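Local coordinates for protein BamaA.19900.a (Balamuthia mandrillaris, PDB 6VZZ) that probably phosphorylates glucose at its 6-hydroxyl using ATP, as a glucokinase of the actin-like ATPase clan, and binds beta-D-glucopyranose, at residues A[183-188]-A[198-203]; A[148-152]-A[213-217]; A[324-329]-A[365-369]. All coordinates share one frame; numbering follows the deposited sequence.

Overall arrangement
Contacts 1 and 2 share one sheet, and contact 3 lies where the chain enters two other strands of it. Contact 1 pairs strands 186-191 and 195-201 by backbone hydrogen bonds; the open end of this hairpin, away from its turn, carries a calcium ion. Contact 2 sets helix 146-159 against strand 213-216, the neighbour of 195-201. It rests on apolar packing without hydrogen bonds. Contact 3, also apolar, joins the end of helix 303-327 to helix 363-366 and the turn that follows it. It is buried; contacts 1 and 2 are partly buried, with the calcium end more exposed. Leu327 touches Thr199 of contact 1 and Met217 of contact 2. All three contacts also reach the second subunit.

Contact 1. Residues A[183-188]-A[198-203]; sequences PDHYLV and ATLLSL. With CA (calcium ion), chain E.
Residues 186-188 and 198-201 run antiparallel, with strand axes 4.7 Å apart at closest approach and N-to-C directions 155° apart. Tyr186 with Leu200 and Val188 with Ala198 are hydrogen-bonded pairs. Leu187 with Thr199 between them is a non-hydrogen-bonded pair. Tyr186 N reaches Leu200 O at 2.9 Å, and Leu200 N returns to Tyr186 O at 2.8 Å. Val188 and Ala198 exchange a similar pair of bonds.

Next to the Tyr186-Leu200 pair, the imidazole of His185 bonds the backbone of the other segment. Its ND1 accepts the backbone N-H of Ser202 at 3.0 Å, almost straight at 172° and in the ring plane. This bond fixes the rotation of the ring and indicates that ND1 carries no proton. Leu201 CD2 lies over one ring face, 4.2 Å from the centroid of the His185 ring, a CH-pi contact. CG of His185 stands beside its own backbone N (chi1 -44°), which swings the ring toward Ser202. The Ser202 hydroxyl adds a weak bond to Asp184 O.

Pro183 O at 2.5 Å and Asp184 OD1 at 2.7 Å bind the calcium ion, with two waters. Asp184 OD2 has a second partner, a salt bridge to Arg330. The two strands form a beta hairpin in the mixed sheet of an actin-like ATPase fold, with a calcium site at its open end.

Contact 2. Residues A[148-152]-A[213-217]; sequences EGTCY and QVMPM
Val214 lays its CG2 methyl over the centre of the Tyr152 ring. CG2 is 3.6 Å from the ring centroid of Tyr152 and only 12° off the ring normal, a well-centred CH-pi contact. The other branch, CG1, turns to the helix itself and meets Cys151 CB at 3.5 Å. It also lies 3.7 Å from Glu148 O. CG1, anti to the backbone N (chi1 -179°), points at Cys151 and Glu148, while CG2 lies over Tyr152.

The contact is a helix-on-sheet packing in the actin-like ATPase fold. Helix 146-159 covers one face of the mixed sheet, here at strand 213-216. The helix and strand segments run nearly antiparallel, at 162°, with axes 8.1 Å apart at closest approach. Cys151 also touches Ala198 and Leu200 of the next strand, so the helix covers strand 195-201 as well as 213-216.

At the other end, Glu148 and Pro216 lie side by side and point the same way. The extended Glu148 chain brings OE1 to 3.8 Å from Pro216 CG. This is packing only: OE1 takes its hydrogen bond from the backbone N of Asn145, a glucose-pocket residue.

Contact 3. Residues A[324-329]-A[365-369]; sequences CIGLQV and WIEDI
The C-terminal end of helix 303-327 packs here against a type I beta turn, Ile366 to Ile369, which leads from the short, weakly bonded helix near 365-366 into strand 370-374. Both segments lead into neighbouring parallel strands, 331-335 and 370-374, of the mixed sheet of this actin-like ATPase fold.

Ile369 and Ile366 supply the apolar surface of the turn. The CD1 methyl of Ile369 meets Cys324 CB at 3.6 Å and also reaches Cys324 SG. Val329 O and CG2 lie near the same methyl, so the tip of Ile369 fits between the last turn of the helix and the residues after it. The CG2 branch of Ile366 touches Ile325 CG1 at 3.8 Å and Cys324 CB at 4.0 Å. In Ile366, CG1 sits between the backbone N and the carbonyl carbon (chi1 52°), which leaves CG2 for this contact.

The Trp365 indole makes a cation-pi contact with Arg104 and an edge-to-face contact with His221, both of the second subunit. The glucose close to Trp365 is therefore probably the one in that subunit's pocket, which His221 lines.

Gln328 leaves helical geometry with positive phi, and its side chain bends back at chi2 (-65°). Its amide plane stands 82° from the Trp365 ring, with Gln328 NE2 3.9 Å from Trp365 CE3. The same NE2 donates to Ile325 O at 2.8 Å, in the carbonyl plane on a lone pair.

Contact 1. Residues A[183-188]-A[198-203]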
ATOM      1  N   PRO A 183      -3.939   1.739  18.662  1.00 48.11           N
ATOM      2  CA  PRO A 183      -2.610   1.993  18.057  1.00 48.09           C
ATOM      3  C   PRO A 183      -2.218   0.911  17.057  1.00 46.30           C
ATOM      4  O   PRO A 183      -1.290   0.111  17.249  1.00 49.33           O
ATOM      5  CB  PRO A 183      -1.684   2.033  19.284  1.00 46.96           C
ATOM      6  CG  PRO A 183      -2.570   2.019  20.488  1.00 45.82           C
ATOM      7  CD  PRO A 183      -3.826   1.336  20.072  1.00 44.56           C
ATOM      8  N   ASP A 184      -2.957   0.874  15.954  1.00 45.81           N
ATOM      9  CA  ASP A 184      -2.675   0.010  14.815  1.00 44.75           C
ATOM     10  C   ASP A 184      -2.851   0.866  13.567  1.00 41.70           C
ATOM     11  O   ASP A 184      -2.999   2.086  13.666  1.00 44.32           O
ATOM     12  CB  ASP A 184      -3.569  -1.237  14.845  1.00 43.25           C
ATOM     13  CG  ASP A 184      -3.281  -2.131  16.048  1.00 49.17           C
ATOM     14  OD1 ASP A 184      -2.088  -2.402  16.337  1.00 58.32           O
ATOM     15  OD2 ASP A 184      -4.243  -2.557  16.719  1.00 52.98           O
ATOM     16  N   HIS A 185      -2.800   0.257  12.381  1.00 39.16           N
ATOM     17  CA  HIS A 185      -2.985   1.033  11.164  1.00 34.03           C
ATOM     18  C   HIS A 185      -4.456   1.110  10.817  1.00 35.34           C
ATOM     19  O   HIS A 185      -5.216   0.172  11.061  1.00 35.69           O
ATOM     20  CB  HIS A 185      -2.236   0.438   9.976  1.00 33.86           C
ATOM     21  CG  HIS A 185      -0.844   0.009  10.296  1.00 34.31           C
ATOM     22  ND1 HIS A 185       0.047   0.816  10.969  1.00 34.28           N
ATOM     23  CD2 HIS A 185      -0.188  -1.142  10.031  1.00 33.15           C
ATOM     24  CE1 HIS A 185       1.194   0.179  11.110  1.00 34.59           C
ATOM     25  NE2 HIS A 185       1.074  -1.015  10.558  1.00 35.71           N
ATOM     26  N   TYR A 186      -4.846   2.227  10.212  1.00 37.58           N
ATOM     27  CA  TYR A 186      -6.208   2.408   9.734  1.00 34.55           C
ATOM     28  C   TYR A 186      -6.156   2.968   8.324  1.00 34.57           C
ATOM     29  O   TYR A 186      -5.377   3.886   8.042  1.00 35.94           O
ATOM     30  CB  TYR A 186      -7.011   3.322  10.664  1.00 33.32           C
ATOM     31  CG  TYR A 186      -7.350   2.673  11.991  1.00 37.39           C
ATOM     32  CD1 TYR A 186      -8.536   1.970  12.156  1.00 35.72           C
ATOM     33  CD2 TYR A 186      -6.473   2.742  13.074  1.00 40.35           C
ATOM     34  CE1 TYR A 186      -8.852   1.361  13.357  1.00 34.99           C
ATOM     35  CE2 TYR A 186      -6.781   2.136  14.285  1.00 42.21           C
ATOM     36  CZ  TYR A 186      -7.980   1.446  14.414  1.00 40.74           C
ATOM     37  OH  TYR A 186      -8.304   0.840  15.604  1.00 42.33           O
ATOM     38  N   LEU A 187      -6.954   2.383   7.437  1.00 33.71           N
ATOM     39  CA  LEU A 187      -7.092   2.857   6.069  1.00 33.80           C
ATOM     40  C   LEU A 187      -8.208   3.892   6.011  1.00 32.32           C
ATOM     41  O   LEU A 187      -9.280   3.696   6.587  1.00 33.72           O
ATOM     42  CB  LEU A 187      -7.398   1.679   5.140  1.00 31.07           C
ATOM     43  CG  LEU A 187      -7.571   1.873   3.635  1.00 32.30           C
ATOM     44  CD1 LEU A 187      -6.288   2.334   2.982  1.00 31.67           C
ATOM     45  CD2 LEU A 187      -8.046   0.578   2.993  1.00 34.67           C
ATOM     46  N   VAL A 188      -7.952   5.009   5.337  1.00 31.42           N
ATOM     47  CA  VAL A 188      -8.961   6.048   5.139  1.00 33.55           C
ATOM     48  C   VAL A 188      -9.235   6.180   3.646  1.00 31.88           C
ATOM     49  O   VAL A 188      -8.299   6.315   2.849  1.00 33.27           O
ATOM     50  CB  VAL A 188      -8.525   7.399   5.737  1.00 33.16           C
ATOM     51  CG1 VAL A 188      -9.577   8.459   5.458  1.00 32.62           C
ATOM     52  CG2 VAL A 188      -8.260   7.268   7.229  1.00 29.83           C
ATOM     53  N   ALA A 198      -5.550   7.227   1.979  1.00 32.56           N
ATOM     54  CA  ALA A 198      -4.370   7.423   2.809  1.00 32.28           C
ATOM     55  C   ALA A 198      -4.425   6.421   3.958  1.00 35.91           C
ATOM     56  O   ALA A 198      -5.418   5.709   4.135  1.00 34.44           O
ATOM     57  CB  ALA A 198      -4.285   8.863   3.319  1.00 31.86           C
ATOM     58  N   THR A 199      -3.356   6.350   4.749  1.00 32.85           N
ATOM     59  CA  THR A 199      -3.299   5.391   5.847  1.00 34.12           C
ATOM     60  C   THR A 199      -2.750   6.050   7.102  1.00 36.81           C
ATOM     61  O   THR A 199      -1.709   6.712   7.057  1.00 35.68           O
ATOM     62  CB  THR A 199      -2.428   4.176   5.496  1.00 35.14           C
ATOM     63  OG1 THR A 199      -2.928   3.556   4.309  1.00 36.11           O
ATOM     64  CG2 THR A 199      -2.442   3.147   6.636  1.00 33.61           C
ATOM     65  N   LEU A 200      -3.447   5.855   8.219  1.00 38.45           N
ATOM     66  CA  LEU A 200      -2.937   6.215   9.538  1.00 37.72           C
ATOM     67  C   LEU A 200      -2.065   5.070  10.037  1.00 35.84           C
ATOM     68  O   LEU A 200      -2.548   3.947  10.192  1.00 39.34           O
ATOM     69  CB  LEU A 200      -4.092   6.489  10.504  1.00 38.07           C
ATOM     70  CG  LEU A 200      -4.884   7.793  10.321  1.00 38.01           C
ATOM     71  CD1 LEU A 200      -6.243   7.724  10.993  1.00 35.10           C
ATOM     72  CD2 LEU A 200      -4.094   8.979  10.867  1.00 40.09           C
ATOM     73  N   LEU A 201      -0.788   5.346  10.276  1.00 36.33           N
ATOM     74  CA  LEU A 201       0.196   4.321  10.601  1.00 37.21           C
ATOM     75  C   LEU A 201       0.569   4.371  12.077  1.00 42.28           C
ATOM     76  O   LEU A 201       0.726   5.452  12.656  1.00 45.39           O
ATOM     77  CB  LEU A 201       1.469   4.494   9.763  1.00 39.08           C
ATOM     78  CG  LEU A 201       1.375   4.360   8.244  1.00 38.83           C
ATOM     79  CD1 LEU A 201       2.699   4.692   7.591  1.00 34.52           C
ATOM     80  CD2 LEU A 201       0.960   2.960   7.895  1.00 37.26           C
ATOM     81  N   SER A 202       0.740   3.192  12.670  1.00 40.56           N
ATOM     82  CA  SER A 202       1.313   3.026  14.006  1.00 44.62           C
ATOM     83  C   SER A 202       2.521   2.099  13.900  1.00 45.18           C
ATOM     84  O   SER A 202       2.401   0.893  14.128  1.00 50.12           O
ATOM     85  CB  SER A 202       0.284   2.459  14.993  1.00 48.74           C
ATOM     86  OG  SER A 202      -0.486   3.493  15.573  1.00 53.77           O
ATOM     87  N   LEU A 203       3.682   2.659  13.579  1.00 48.54           N
ATOM     88  CA  LEU A 203       4.907   1.884  13.493  1.00 52.61           C
ATOM     89  C   LEU A 203       5.762   2.108  14.747  1.00 66.22           C
ATOM     90  O   LEU A 203       5.271   2.598  15.769  1.00 67.06           O
ATOM     91  CB  LEU A 203       5.645   2.263  12.207  1.00 54.01           C
ATOM     92  CG  LEU A 203       4.874   2.168  10.892  1.00 50.37           C
ATOM     93  CD1 LEU A 203       5.444   3.158   9.884  1.00 45.14           C
ATOM     94  CD2 LEU A 203       4.923   0.753  10.344  1.00 44.79           C
TER
HETATM   95 CA    CA E 404       0.356  -1.718  17.226  1.00 78.76          CA
HETATM   96  O   HOH W   1       2.681  -0.186  17.650  1.00 55.62           O
HETATM   97  O   HOH W   2       0.292  -4.048  17.021  1.00 65.99           O

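Contact 2. Residues A[148-152]-A[213-217]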
ATOM      1  N   GLU A 148      -4.309  13.019   2.997  1.00 34.08           N
ATOM      2  CA  GLU A 148      -3.354  13.262   4.067  1.00 33.90           C
ATOM      3  C   GLU A 148      -3.917  14.266   5.071  1.00 36.37           C
ATOM      4  O   GLU A 148      -3.759  14.100   6.287  1.00 37.13           O
ATOM      5  CB  GLU A 148      -2.035  13.742   3.457  1.00 36.81           C
ATOM      6  CG  GLU A 148      -0.991  14.230   4.446  1.00 35.13           C
ATOM      7  CD  GLU A 148       0.325  14.590   3.768  1.00 38.90           C
ATOM      8  OE1 GLU A 148       0.345  14.737   2.521  1.00 35.97           O
ATOM      9  OE2 GLU A 148       1.346  14.724   4.485  1.00 44.36           O
ATOM     10  N   GLY A 149      -4.611  15.298   4.583  1.00 34.47           N
ATOM     11  CA  GLY A 149      -5.275  16.219   5.491  1.00 35.11           C
ATOM     12  C   GLY A 149      -6.404  15.567   6.273  1.00 39.25           C
ATOM     13  O   GLY A 149      -6.605  15.862   7.457  1.00 38.18           O
ATOM     14  N   THR A 150      -7.161  14.679   5.620  1.00 36.01           N
ATOM     15  CA  THR A 150      -8.218  13.947   6.312  1.00 38.07           C
ATOM     16  C   THR A 150      -7.656  13.185   7.502  1.00 36.67           C
ATOM     17  O   THR A 150      -8.216  13.222   8.605  1.00 34.90           O
ATOM     18  CB  THR A 150      -8.911  12.977   5.351  1.00 39.55           C
ATOM     19  OG1 THR A 150      -9.477  13.698   4.247  1.00 38.76           O
ATOM     20  CG2 THR A 150     -10.003  12.205   6.067  1.00 33.20           C
ATOM     21  N   CYS A 151      -6.531  12.499   7.298  1.00 34.87           N
ATOM     22  CA  CYS A 151      -5.953  11.716   8.381  1.00 36.87           C
ATOM     23  C   CYS A 151      -5.566  12.597   9.564  1.00 38.34           C
ATOM     24  O   CYS A 151      -5.835  12.239  10.720  1.00 39.24           O
ATOM     25  CB  CYS A 151      -4.762  10.918   7.864  1.00 33.79           C
ATOM     26  SG  CYS A 151      -5.272   9.692   6.641  1.00 35.48           S
ATOM     27  N   TYR A 152      -4.949  13.756   9.308  1.00 34.63           N
ATOM     28  CA  TYR A 152      -4.615  14.638  10.422  1.00 36.88           C
ATOM     29  C   TYR A 152      -5.874  15.101  11.140  1.00 37.93           C
ATOM     30  O   TYR A 152      -5.893  15.208  12.373  1.00 37.39           O
ATOM     31  CB  TYR A 152      -3.795  15.833   9.940  1.00 38.45           C
ATOM     32  CG  TYR A 152      -2.372  15.479   9.605  1.00 37.91           C
ATOM     33  CD1 TYR A 152      -1.478  15.098  10.606  1.00 40.19           C
ATOM     34  CD2 TYR A 152      -1.917  15.517   8.295  1.00 33.14           C
ATOM     35  CE1 TYR A 152      -0.165  14.773  10.306  1.00 39.60           C
ATOM     36  CE2 TYR A 152      -0.612  15.181   7.982  1.00 35.93           C
ATOM     37  CZ  TYR A 152       0.258  14.815   8.990  1.00 39.97           C
ATOM     38  OH  TYR A 152       1.554  14.488   8.681  1.00 43.61           O
ATOM     39  N   GLN A 213       1.238   8.435  12.503  1.00 46.44           N
ATOM     40  CA  GLN A 213       1.892   8.962  11.317  1.00 42.49           C
ATOM     41  C   GLN A 213       0.952   8.817  10.126  1.00 39.93           C
ATOM     42  O   GLN A 213       0.213   7.836  10.017  1.00 41.06           O
ATOM     43  CB  GLN A 213       3.223   8.252  11.053  1.00 40.59           C
ATOM     44  CG  GLN A 213       4.302   8.562  12.097  1.00 37.23           C
ATOM     45  CD  GLN A 213       5.626   7.885  11.787  1.00 44.34           C
ATOM     46  OE1 GLN A 213       5.820   6.704  12.073  1.00 45.87           O
ATOM     47  NE2 GLN A 213       6.539   8.628  11.179  1.00 50.02           N
ATOM     48  N   VAL A 214       0.957   9.811   9.254  1.00 39.76           N
ATOM     49  CA  VAL A 214       0.113   9.820   8.069  1.00 34.03           C
ATOM     50  C   VAL A 214       0.969   9.440   6.873  1.00 35.94           C
ATOM     51  O   VAL A 214       2.062   9.991   6.680  1.00 33.91           O
ATOM     52  CB  VAL A 214      -0.542  11.197   7.862  1.00 35.52           C
ATOM     53  CG1 VAL A 214      -1.446  11.188   6.633  1.00 36.43           C
ATOM     54  CG2 VAL A 214      -1.329  11.604   9.095  1.00 38.75           C
ATOM     55  N   MET A 215       0.477   8.494   6.070  1.00 35.97           N
ATOM     56  CA  MET A 215       1.112   8.210   4.803  1.00 34.88           C
ATOM     57  C   MET A 215       0.165   8.550   3.665  1.00 35.07           C
ATOM     58  O   MET A 215      -0.896   7.919   3.542  1.00 35.62           O
ATOM     59  CB  MET A 215       1.545   6.755   4.710  1.00 33.94           C
ATOM     60  CG  MET A 215       2.428   6.532   3.501  1.00 34.66           C
ATOM     61  SD  MET A 215       2.856   4.823   3.194  1.00 50.28           S
ATOM     62  CE  MET A 215       3.794   5.044   1.663  1.00 37.25           C
ATOM     63  N   PRO A 216       0.505   9.510   2.805  1.00 33.50           N
ATOM     64  CA  PRO A 216      -0.349   9.793   1.649  1.00 31.87           C
ATOM     65  C   PRO A 216      -0.169   8.726   0.588  1.00 34.60           C
ATOM     66  O   PRO A 216       0.895   8.111   0.466  1.00 33.37           O
ATOM     67  CB  PRO A 216       0.147  11.160   1.164  1.00 34.21           C
ATOM     68  CG  PRO A 216       1.543  11.253   1.646  1.00 30.70           C
ATOM     69  CD  PRO A 216       1.640  10.443   2.908  1.00 32.11           C
ATOM     70  N   MET A 217      -1.233   8.499  -0.181  1.00 32.92           N
ATOM     71  CA  MET A 217      -1.251   7.411  -1.142  1.00 33.02           C
ATOM     72  C   MET A 217      -2.037   7.817  -2.389  1.00 35.59           C
ATOM     73  O   MET A 217      -2.804   8.786  -2.387  1.00 32.72           O
ATOM     74  CB  MET A 217      -1.848   6.145  -0.522  1.00 30.99           C
ATOM     75  CG  MET A 217      -1.049   5.553   0.616  1.00 33.16           C
ATOM     76  SD  MET A 217      -1.836   4.085   1.323  1.00 35.20           S
ATOM     77  CE  MET A 217      -0.527   3.506   2.407  1.00 33.46           C
TER

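Contact 3. Residues A[324-329]-A[365-369]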
ATOM      1  N   CYS A 324      -6.760  -3.636   2.659  1.00 31.07           N
ATOM      2  CA  CYS A 324      -6.738  -4.173   4.016  1.00 31.80           C
ATOM      3  C   CYS A 324      -5.769  -5.344   4.121  1.00 32.32           C
ATOM      4  O   CYS A 324      -5.028  -5.468   5.104  1.00 34.21           O
ATOM      5  CB  CYS A 324      -8.146  -4.607   4.443  1.00 33.65           C
ATOM      6  SG  CYS A 324      -9.271  -3.253   4.898  1.00 34.18           S
ATOM      7  N   ILE A 325      -5.755  -6.204   3.109  1.00 32.68           N
ATOM      8  CA  ILE A 325      -4.859  -7.352   3.104  1.00 31.57           C
ATOM      9  C   ILE A 325      -3.416  -6.897   2.954  1.00 32.01           C
ATOM     10  O   ILE A 325      -2.543  -7.279   3.741  1.00 33.47           O
ATOM     11  CB  ILE A 325      -5.269  -8.325   1.986  1.00 34.34           C
ATOM     12  CG1 ILE A 325      -6.566  -9.036   2.380  1.00 33.71           C
ATOM     13  CG2 ILE A 325      -4.141  -9.304   1.668  1.00 30.61           C
ATOM     14  CD1 ILE A 325      -7.172  -9.827   1.283  1.00 32.22           C
ATOM     15  N   GLY A 326      -3.148  -6.056   1.953  1.00 29.21           N
ATOM     16  CA  GLY A 326      -1.782  -5.632   1.701  1.00 30.53           C
ATOM     17  C   GLY A 326      -1.206  -4.785   2.821  1.00 32.50           C
ATOM     18  O   GLY A 326      -0.052  -4.973   3.222  1.00 30.66           O
ATOM     19  N   LEU A 327      -1.994  -3.846   3.343  1.00 28.91           N
ATOM     20  CA  LEU A 327      -1.519  -2.936   4.374  1.00 32.19           C
ATOM     21  C   LEU A 327      -1.654  -3.500   5.783  1.00 34.02           C
ATOM     22  O   LEU A 327      -1.060  -2.944   6.711  1.00 32.12           O
ATOM     23  CB  LEU A 327      -2.262  -1.598   4.280  1.00 31.44           C
ATOM     24  CG  LEU A 327      -1.966  -0.857   2.967  1.00 32.74           C
ATOM     25  CD1 LEU A 327      -2.728   0.462   2.878  1.00 30.26           C
ATOM     26  CD2 LEU A 327      -0.464  -0.624   2.793  1.00 30.58           C
ATOM     27  N   GLN A 328      -2.399  -4.590   5.963  1.00 32.64           N
ATOM     28  CA  GLN A 328      -2.571  -5.209   7.277  1.00 32.22           C
ATOM     29  C   GLN A 328      -3.102  -4.204   8.294  1.00 30.31           C
ATOM     30  O   GLN A 328      -2.607  -4.102   9.417  1.00 32.79           O
ATOM     31  CB  GLN A 328      -1.265  -5.837   7.768  1.00 29.01           C
ATOM     32  CG  GLN A 328      -0.866  -7.097   7.049  1.00 29.23           C
ATOM     33  CD  GLN A 328      -1.848  -8.240   7.282  1.00 34.96           C
ATOM     34  OE1 GLN A 328      -1.894  -8.821   8.367  1.00 42.74           O
ATOM     35  NE2 GLN A 328      -2.634  -8.572   6.260  1.00 30.82           N
ATOM     36  N   VAL A 329      -4.122  -3.447   7.881  1.00 29.87           N
ATOM     37  CA  VAL A 329      -4.751  -2.484   8.780  1.00 31.58           C
ATOM     38  C   VAL A 329      -5.665  -3.204   9.771  1.00 33.38           C
ATOM     39  O   VAL A 329      -6.071  -4.354   9.577  1.00 31.33           O
ATOM     40  CB  VAL A 329      -5.528  -1.412   7.993  1.00 33.75           C
ATOM     41  CG1 VAL A 329      -4.600  -0.652   7.048  1.00 32.95           C
ATOM     42  CG2 VAL A 329      -6.715  -2.047   7.236  1.00 28.67           C
ATOM     43  N   TRP A 365      -8.368 -13.503   7.075  1.00 42.15           N
ATOM     44  CA  TRP A 365      -7.484 -12.440   7.553  1.00 39.66           C
ATOM     45  C   TRP A 365      -8.229 -11.136   7.799  1.00 38.85           C
ATOM     46  O   TRP A 365      -7.793 -10.328   8.621  1.00 40.38           O
ATOM     47  CB  TRP A 365      -6.352 -12.173   6.557  1.00 38.33           C
ATOM     48  CG  TRP A 365      -5.367 -13.277   6.394  1.00 39.46           C
ATOM     49  CD1 TRP A 365      -5.464 -14.541   6.884  1.00 39.51           C
ATOM     50  CD2 TRP A 365      -4.123 -13.215   5.687  1.00 39.37           C
ATOM     51  NE1 TRP A 365      -4.366 -15.278   6.522  1.00 36.89           N
ATOM     52  CE2 TRP A 365      -3.524 -14.490   5.787  1.00 39.54           C
ATOM     53  CE3 TRP A 365      -3.456 -12.207   4.983  1.00 36.82           C
ATOM     54  CZ2 TRP A 365      -2.283 -14.788   5.212  1.00 37.49           C
ATOM     55  CZ3 TRP A 365      -2.224 -12.502   4.405  1.00 40.02           C
ATOM     56  CH2 TRP A 365      -1.650 -13.785   4.527  1.00 39.33           C
ATOM     57  N   ILE A 366      -9.325 -10.886   7.090  1.00 38.35           N
ATOM     58  CA  ILE A 366     -10.027  -9.616   7.220  1.00 41.55           C
ATOM     59  C   ILE A 366     -11.352  -9.761   7.958  1.00 41.14           C
ATOM     60  O   ILE A 366     -12.121  -8.799   8.024  1.00 42.89           O
ATOM     61  CB  ILE A 366     -10.228  -8.945   5.854  1.00 38.61           C
ATOM     62  CG1 ILE A 366     -10.867  -9.924   4.861  1.00 40.05           C
ATOM     63  CG2 ILE A 366      -8.895  -8.417   5.336  1.00 37.63           C
ATOM     64  CD1 ILE A 366     -11.153  -9.322   3.490  1.00 37.16           C
ATOM     65  N   GLU A 367     -11.627 -10.931   8.542  1.00 42.08           N
ATOM     66  CA  GLU A 367     -12.889 -11.126   9.256  1.00 45.46           C
ATOM     67  C   GLU A 367     -13.061 -10.132  10.406  1.00 47.40           C
ATOM     68  O   GLU A 367     -14.189  -9.724  10.704  1.00 46.27           O
ATOM     69  CB  GLU A 367     -12.984 -12.567   9.767  1.00 38.62           C
ATOM     70  N   ASP A 368     -11.969  -9.702  11.037  1.00 49.98           N
ATOM     71  CA  ASP A 368     -12.038  -8.866  12.233  1.00 51.48           C
ATOM     72  C   ASP A 368     -11.620  -7.417  11.967  1.00 50.15           C
ATOM     73  O   ASP A 368     -11.163  -6.712  12.873  1.00 48.82           O
ATOM     74  CB  ASP A 368     -11.197  -9.484  13.350  1.00 49.94           C
ATOM     75  CG  ASP A 368     -11.822 -10.771  13.904  1.00 62.61           C
ATOM     76  OD1 ASP A 368     -13.038 -10.754  14.226  1.00 61.80           O
ATOM     77  OD2 ASP A 368     -11.104 -11.800  14.007  1.00 64.89           O
ATOM     78  N   ILE A 369     -11.791  -6.954  10.739  1.00 42.49           N
ATOM     79  CA  ILE A 369     -11.461  -5.587  10.367  1.00 40.03           C
ATOM     80  C   ILE A 369     -12.655  -4.698  10.683  1.00 42.23           C
ATOM     81  O   ILE A 369     -13.787  -5.011  10.296  1.00 44.08           O
ATOM     82  CB  ILE A 369     -11.083  -5.512   8.881  1.00 43.19           C
ATOM     83  CG1 ILE A 369      -9.786  -6.294   8.649  1.00 42.46           C
ATOM     84  CG2 ILE A 369     -10.980  -4.062   8.396  1.00 40.01           C
ATOM     85  CD1 ILE A 369      -8.766  -5.549   7.827  1.00 42.80           C
TER